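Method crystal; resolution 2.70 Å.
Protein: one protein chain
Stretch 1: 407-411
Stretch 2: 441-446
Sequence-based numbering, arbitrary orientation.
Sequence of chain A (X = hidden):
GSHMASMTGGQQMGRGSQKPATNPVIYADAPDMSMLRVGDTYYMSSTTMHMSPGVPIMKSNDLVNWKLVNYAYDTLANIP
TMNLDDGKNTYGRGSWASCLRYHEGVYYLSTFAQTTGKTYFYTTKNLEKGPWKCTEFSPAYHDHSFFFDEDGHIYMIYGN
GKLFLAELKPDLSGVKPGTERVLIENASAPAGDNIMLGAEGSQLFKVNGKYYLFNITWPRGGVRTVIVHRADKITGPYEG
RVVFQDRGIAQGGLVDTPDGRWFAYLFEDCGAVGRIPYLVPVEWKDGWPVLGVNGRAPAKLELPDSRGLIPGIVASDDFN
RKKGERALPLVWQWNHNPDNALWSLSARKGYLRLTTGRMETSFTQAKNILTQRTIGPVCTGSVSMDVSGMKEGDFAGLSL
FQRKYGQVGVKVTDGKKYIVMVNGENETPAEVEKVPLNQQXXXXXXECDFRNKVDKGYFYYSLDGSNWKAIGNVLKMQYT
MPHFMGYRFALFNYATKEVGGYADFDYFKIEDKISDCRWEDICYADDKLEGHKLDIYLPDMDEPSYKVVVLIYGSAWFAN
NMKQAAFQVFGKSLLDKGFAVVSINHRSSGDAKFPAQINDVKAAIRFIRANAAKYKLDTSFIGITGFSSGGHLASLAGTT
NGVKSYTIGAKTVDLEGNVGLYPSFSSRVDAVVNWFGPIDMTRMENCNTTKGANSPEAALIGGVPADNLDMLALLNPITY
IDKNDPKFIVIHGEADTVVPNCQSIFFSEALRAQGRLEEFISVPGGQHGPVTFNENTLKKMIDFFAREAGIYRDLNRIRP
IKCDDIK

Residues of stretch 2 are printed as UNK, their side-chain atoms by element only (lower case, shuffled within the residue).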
ATOM      1  N   GLN A 407      -2.665   8.989   1.517  1.00 75.11           N
ATOM      2  CA  GLN A 407      -3.977   9.641   1.452  1.00 73.59           C
ATOM      3  C   GLN A 407      -4.511   9.598   0.019  1.00 72.01           C
ATOM      4  O   GLN A 407      -3.769   9.338  -0.918  1.00 71.20           O
ATOM      5  CB  GLN A 407      -3.880  11.094   1.921  1.00 74.54           C
ATOM      6  CG  GLN A 407      -3.520  11.226   3.394  1.00 75.61           C
ATOM      7  CD  GLN A 407      -3.285  12.657   3.812  1.00 76.28           C
ATOM      8  OE1 GLN A 407      -2.460  13.371   3.238  1.00 75.66           O
ATOM      9  NE2 GLN A 407      -4.002  13.079   4.845  1.00 76.88           N
ATOM     10  N   VAL A 408      -5.819   9.835  -0.107  1.00 71.27           N
ATOM     11  CA  VAL A 408      -6.484  10.161  -1.364  1.00 71.39           C
ATOM     12  C   VAL A 408      -7.823  10.817  -1.011  1.00 72.68           C
ATOM     13  O   VAL A 408      -8.645  10.196  -0.326  1.00 73.23           O
ATOM     14  CB  VAL A 408      -6.674   8.933  -2.277  1.00 70.91           C
ATOM     15  CG1 VAL A 408      -7.608   7.893  -1.676  1.00 70.07           C
ATOM     16  CG2 VAL A 408      -7.159   9.342  -3.658  1.00 71.13           C
ATOM     17  N   GLY A 409      -8.021  12.067  -1.454  1.00 72.72           N
ATOM     18  CA  GLY A 409      -9.171  12.868  -1.027  1.00 73.09           C
ATOM     19  C   GLY A 409      -9.332  14.162  -1.810  1.00 73.68           C
ATOM     20  O   GLY A 409      -8.527  14.489  -2.684  1.00 74.13           O
ATOM     21  N   VAL A 410     -10.394  14.899  -1.466  1.00 74.05           N
ATOM     22  CA  VAL A 410     -10.745  16.167  -2.086  1.00 75.11           C
ATOM     23  C   VAL A 410     -10.224  17.309  -1.207  1.00 76.63           C
ATOM     24  O   VAL A 410     -10.801  17.617  -0.172  1.00 77.60           O
ATOM     25  CB  VAL A 410     -12.268  16.271  -2.303  1.00 75.66           C
ATOM     26  CG1 VAL A 410     -12.701  17.683  -2.680  1.00 77.05           C
ATOM     27  CG2 VAL A 410     -12.744  15.268  -3.342  1.00 75.70           C
ATOM     28  N   LYS A 411      -9.124  17.925  -1.641  1.00 77.16           N
ATOM     29  CA  LYS A 411      -8.576  19.130  -1.024  1.00 79.25           C
ATOM     30  C   LYS A 411      -9.160  20.351  -1.749  1.00 79.48           C
ATOM     31  O   LYS A 411      -9.514  20.257  -2.921  1.00 80.84           O
ATOM     32  CB  LYS A 411      -7.048  19.076  -1.103  1.00 81.17           C
ATOM     33  CG  LYS A 411      -6.292  20.140  -0.313  1.00 83.54           C
ATOM     34  CD  LYS A 411      -4.802  20.170  -0.631  1.00 84.34           C
ATOM     35  CE  LYS A 411      -4.032  18.976  -0.096  1.00 84.15           C
ATOM     36  NZ  LYS A 411      -3.525  19.217   1.276  1.00 84.07           N
ATOM     37  N   UNK A 441     -20.302  14.884  -5.429  1.00 78.77           N
ATOM     38  CA  UNK A 441     -20.210  13.452  -5.128  1.00 76.81           C
ATOM     39  C   UNK A 441     -18.937  12.901  -5.785  1.00 75.81           C
ATOM     40  O   UNK A 441     -18.713  13.085  -6.981  1.00 76.72           O
ATOM     41  c   UNK A 441     -21.468  12.687  -5.588  1.00 77.12           C
ATOM     42  c   UNK A 441     -21.319  11.183  -5.393  1.00 75.43           C
ATOM     43  c   UNK A 441     -22.722  13.197  -4.889  1.00 77.53           C
ATOM     44  N   UNK A 442     -18.109  12.231  -4.978  1.00 74.30           N
ATOM     45  CA  UNK A 442     -16.847  11.642  -5.415  1.00 73.17           C
ATOM     46  C   UNK A 442     -16.645  10.313  -4.668  1.00 72.40           C
ATOM     47  O   UNK A 442     -17.123  10.136  -3.539  1.00 71.90           O
ATOM     48  c   UNK A 442     -14.382  12.121  -5.804  1.00 72.75           C
ATOM     49  c   UNK A 442     -15.471  12.921  -3.711  1.00 73.80           C
ATOM     50  c   UNK A 442     -15.677  12.620  -5.186  1.00 73.45           C
ATOM     51  N   UNK A 443     -15.943   9.380  -5.317  1.00 71.02           N
ATOM     52  CA  UNK A 443     -15.688   8.046  -4.792  1.00 70.16           C
ATOM     53  C   UNK A 443     -14.175   7.861  -4.635  1.00 69.99           C
ATOM     54  O   UNK A 443     -13.392   8.536  -5.305  1.00 68.48           O
ATOM     55  o   UNK A 443     -21.950   7.202  -6.223  1.00 70.46           O
ATOM     56  c   UNK A 443     -18.625   6.198  -5.134  1.00 70.08           C
ATOM     57  c   UNK A 443     -18.416   7.962  -6.706  1.00 70.63           C
ATOM     58  c   UNK A 443     -20.593   7.157  -6.105  1.00 70.66           C
ATOM     59  c   UNK A 443     -20.005   6.241  -5.253  1.00 70.39           C
ATOM     60  c   UNK A 443     -19.795   8.024  -6.831  1.00 71.05           C
ATOM     61  c   UNK A 443     -17.806   7.055  -5.854  1.00 70.54           C
ATOM     62  c   UNK A 443     -16.303   6.993  -5.719  1.00 69.66           C
ATOM     63  N   UNK A 444     -13.781   6.960  -3.725  1.00 70.26           N
ATOM     64  CA  UNK A 444     -12.375   6.595  -3.502  1.00 70.46           C
ATOM     65  C   UNK A 444     -12.266   5.103  -3.169  1.00 71.19           C
ATOM     66  O   UNK A 444     -13.205   4.502  -2.649  1.00 70.76           O
ATOM     67  c   UNK A 444     -11.464  11.634  -3.174  1.00 71.43           C
ATOM     68  c   UNK A 444     -11.648   8.900  -2.659  1.00 70.41           C
ATOM     69  c   UNK A 444     -12.465   9.803  -2.002  1.00 70.54           C
ATOM     70  c   UNK A 444     -10.646  10.749  -3.838  1.00 71.62           C
ATOM     71  c   UNK A 444     -10.737   9.390  -3.583  1.00 71.04           C
ATOM     72  c   UNK A 444     -12.374  11.163  -2.258  1.00 70.86           C
ATOM     73  c   UNK A 444     -11.746   7.422  -2.377  1.00 70.21           C
ATOM     74  N   UNK A 445     -11.093   4.540  -3.474  1.00 71.55           N
ATOM     75  CA  UNK A 445     -10.771   3.132  -3.269  1.00 71.93           C
ATOM     76  C   UNK A 445      -9.294   3.041  -2.867  1.00 71.69           C
ATOM     77  O   UNK A 445      -8.472   3.828  -3.321  1.00 72.11           O
ATOM     78  c   UNK A 445     -11.699   0.029  -5.469  1.00 75.21           C
ATOM     79  c   UNK A 445     -10.855   0.831  -4.477  1.00 73.85           C
ATOM     80  c   UNK A 445     -11.250   0.172  -6.909  1.00 75.45           C
ATOM     81  c   UNK A 445     -11.084   2.338  -4.544  1.00 73.29           C
ATOM     82  n   UNK A 445     -12.038  -0.686  -7.828  1.00 76.47           N
ATOM     83  N   UNK A 446      -8.982   2.092  -1.983  1.00 72.11           N
ATOM     84  CA  UNK A 446      -7.617   1.833  -1.544  1.00 71.29           C
ATOM     85  C   UNK A 446      -7.403   0.319  -1.489  1.00 71.48           C
ATOM     86  O   UNK A 446      -8.093  -0.360  -0.747  1.00 72.20           O
ATOM     87  c   UNK A 446      -7.379   2.478  -0.201  1.00 71.15           C
TER

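Position 441 carries three side-chain carbons, one bound to CA and bearing the other two. The side chain is exposed and out of reach of stretch 1, so nothing in this contact constrains it. That fork directly on the first carbon is the mark of valine: Val-441.

Position 442 repeats the pattern, three carbons branched at the first, but now CA-to-CB points toward stretch 1 and the residue is buried. One of its two terminal carbons lies 3.6 Å from CG2 of Val-410, an ordinary packing distance between methyl groups. The branch again gives valine, Val-442, with chi1 in the p well, and the atom that meets Val-410 is its CG1.

At position 443 a single carbon leads to a six-carbon ring, and an oxygen sits on the ring atom farthest from the backbone. The side chain is out of reach of stretch 1, as alternation along an extended strand would suggest, and the residue is partly exposed. A phenol of this kind is tyrosine: Tyr-443.

Position 444 has one carbon and a six-carbon ring with no oxygen. It points toward stretch 1 and has 79 Å² covered by it, the largest share of any residue here. The ring carbon at the far end reaches the opposing backbone, near CA of Gly-409 and N of Val-410; another, nearer the base, meets CG2 of Val-408, while the carbonyl oxygen of Val-408 lies over one face of the ring. The plain ring makes it phenylalanine. CZ of Phe-444 lies 3.4 Å from CA of Gly-409 and 3.8 Å from N of Val-410, and CD1 of Phe-444 lies 3.6 Å from CG2 of Val-408.

Position 445 shows four carbons in a row ending in nitrogen. CA-to-CB points away, and the residue's backbone O makes a marginal approach, 4.5 Å from CG1 of Val-408. The unbranched chain is that of lysine: Lys-445.

Position 446 has one side-chain carbon. It points toward stretch 1, yet CB lies 5.6 Å from Val-408 CG1, too far for contact. A lone methyl means alanine: Ala-446.

The two strands run nearly antiparallel, at 167°, with axes 7.8 Å apart at closest approach. No hydrogen bond links them, so the contact rests on packing, much of it between apolar side chains. The design rule is local fit: the end of the Phe-444 ring packs against the backbone at Gly-409, and Val-408 and Val-410 both touch its ring. Val-410 CG2 also bridges two partners, lying 3.9 Å from Phe-444 CZ and 3.6 Å from Val-442 CG1. With 229 Å² buried in all, the patch is compact and centred on one ring.

Stretch 2, residues 441-446: VVYFKA
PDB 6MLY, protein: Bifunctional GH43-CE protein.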